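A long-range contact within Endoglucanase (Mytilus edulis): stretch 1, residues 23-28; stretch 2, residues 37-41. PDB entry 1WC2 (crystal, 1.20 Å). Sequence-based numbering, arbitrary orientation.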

# COMPACT_ATOMS: atom_id res chain seq x y z
N HIS A 23 1.16 -8.28 8.26
CA HIS A 23 -0.08 -8.40 9.00
C HIS A 23 -0.07 -7.46 10.18
O HIS A 23 0.86 -7.49 10.99
CB HIS A 23 -0.30 -9.82 9.51
CG HIS A 23 -1.46 -9.92 10.45
ND1 HIS A 23 -2.71 -9.44 10.13
CD2 HIS A 23 -1.54 -10.37 11.72
CE1 HIS A 23 -3.52 -9.61 11.15
NE2 HIS A 23 -2.84 -10.17 12.13
N ASP A 24 -1.09 -6.63 10.27
CA ASP A 24 -1.28 -5.76 11.42
C ASP A 24 -2.77 -5.76 11.78
O ASP A 24 -3.59 -5.49 10.89
CB ASP A 24 -0.78 -4.35 11.06
CG ASP A 24 -0.76 -3.42 12.23
OD1 ASP A 24 -1.84 -3.13 12.76
OD2 ASP A 24 0.31 -2.91 12.69
N SER A 25 -3.10 -6.06 13.05
CA SER A 25 -4.48 -6.13 13.55
C SER A 25 -4.92 -4.89 14.35
O SER A 25 -6.05 -4.84 14.85
CB SER A 25 -4.67 -7.36 14.44
OG SER A 25 -3.82 -7.31 15.56
N HIS A 26 -4.06 -3.88 14.47
CA HIS A 26 -4.44 -2.65 15.16
C HIS A 26 -5.35 -1.79 14.29
O HIS A 26 -5.30 -1.86 13.06
CB HIS A 26 -3.18 -1.88 15.55
CG HIS A 26 -2.29 -2.64 16.49
ND1 HIS A 26 -1.11 -3.23 16.11
CD2 HIS A 26 -2.45 -2.93 17.80
CE1 HIS A 26 -0.56 -3.81 17.16
NE2 HIS A 26 -1.36 -3.66 18.20
N LYS A 27 -6.15 -0.93 14.93
CA LYS A 27 -7.08 -0.05 14.20
C LYS A 27 -6.38 0.69 13.06
O LYS A 27 -6.92 0.76 11.94
CB LYS A 27 -7.74 0.95 15.15
CG LYS A 27 -8.77 1.83 14.46
CD LYS A 27 -9.78 2.45 15.42
CE LYS A 27 -9.13 3.40 16.41
NZ LYS A 27 -10.15 4.06 17.30
N GLY A 28 -5.21 1.24 13.33
CA GLY A 28 -4.41 1.91 12.32
C GLY A 28 -4.63 3.42 12.21
O GLY A 28 -5.55 4.00 12.79
N GLY A 37 -11.31 2.40 21.45
CA GLY A 37 -10.49 1.21 21.38
C GLY A 37 -9.49 1.25 20.22
O GLY A 37 -9.37 2.23 19.48
N ASP A 38 -8.77 0.14 20.08
CA ASP A 38 -7.69 -0.01 19.11
C ASP A 38 -7.94 -1.20 18.17
O ASP A 38 -7.00 -1.77 17.63
CB ASP A 38 -6.35 -0.17 19.84
CG ASP A 38 -5.16 -0.09 18.92
OD1 ASP A 38 -5.13 0.79 18.02
OD2 ASP A 38 -4.21 -0.86 19.07
N ALA A 39 -9.22 -1.55 17.99
CA ALA A 39 -9.63 -2.63 17.10
C ALA A 39 -10.05 -2.12 15.72
O ALA A 39 -10.52 -0.99 15.57
CB ALA A 39 -10.78 -3.42 17.71
N GLN A 40 -9.90 -2.98 14.72
CA GLN A 40 -10.41 -2.73 13.38
C GLN A 40 -11.91 -3.03 13.28
O GLN A 40 -12.50 -3.70 14.14
CB GLN A 40 -9.67 -3.61 12.38
CG GLN A 40 -8.19 -3.30 12.30
CD GLN A 40 -7.40 -4.29 11.47
OE1 GLN A 40 -7.92 -5.34 11.07
NE2 GLN A 40 -6.14 -3.97 11.20
N PHE A 41 -12.52 -2.53 12.19
CA PHE A 41 -13.85 -2.99 11.80
C PHE A 41 -13.75 -4.44 11.34
O PHE A 41 -12.66 -5.01 11.25
CB PHE A 41 -14.42 -2.12 10.67
CG PHE A 41 -14.76 -0.71 11.10
CD1 PHE A 41 -14.20 0.38 10.45
CD2 PHE A 41 -15.64 -0.49 12.16
CE1 PHE A 41 -14.52 1.65 10.86
CE2 PHE A 41 -15.94 0.78 12.56
CZ PHE A 41 -15.38 1.85 11.91
O HOH W 1 -5.70 -6.81 9.34
O HOH W 2 -8.60 -5.61 15.38
O HOH W 3 -3.64 1.46 15.78

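This is a small polar contact between two irregular loops, held by hydrogen bonds that end mostly on backbone carbonyls and supplemented by bridging waters rather than by a hydrophobic core. Neither stretch forms a regular helix or strand, so there is no repeating ladder of backbone bonds to hold them; their end-to-end directions lie 126° apart. They come closest where K27 passes Q40, with K27 CA and Q40 CA 4.4 Å apart, and together they bury 358 Å².

One direct backbone bond joins the stretches: K27 N donates to D38 O at 3.0 Å. The rest of the direct bonding falls to two long side chains, each reaching across to the backbone of the other stretch. Q40 extends with chi1 m and chi2 t, which brings its amide between two carbonyls. From there Q40 NE2 donates to D24 O at 3.0 Å and to H26 O at 2.9 Å. A primary amide carries two N-H groups on one nitrogen, so it can serve two acceptors, here the carbonyls of D24 and H26. K27 works in the reverse direction: its chain is t, t, p, t, and the bend at chi3 belongs to the path that delivers K27 NZ to G37 O at 3.0 Å. Near the backbone, K27 CB lies 3.4 Å from A39 O, and K27 CA lies 3.9 Å from Q40 CG. K27 and Q40 give up the most surface to the contact.

Stretch 1 is also braced from within. D24 OD1 accepts from H26 N at 2.9 Å and, weakly, from H26 ND1 at 3.4 Å, tying the backbone and the imidazole of H26 to one carboxylate. The other side of that ring meets D38, whose OD2 lies 3.0 Å from H26 CD2, at the ring edge and near its plane, where a polarized C-H faces a carboxylate oxygen.

Three waters add bridges between the stretches. Water 1 donates to D24 O at 2.9 Å and to Q40 OE1 at 3.2 Å, so the side-chain amide engages stretch 1 through its oxygen as well. Water 2 donates to S25 O at 2.7 Å and accepts from Q40 N at 3.0 Å; water 3 accepts from G28 N at 2.9 Å and donates to D38 OD1 at 2.8 Å. The backbone angles of G28 and G37 themselves call for glycine. A39 points its CB away, contributing through its backbone. The rule is economical: carbonyls of irregular loops, met by long side chains, one backbone N-H and water.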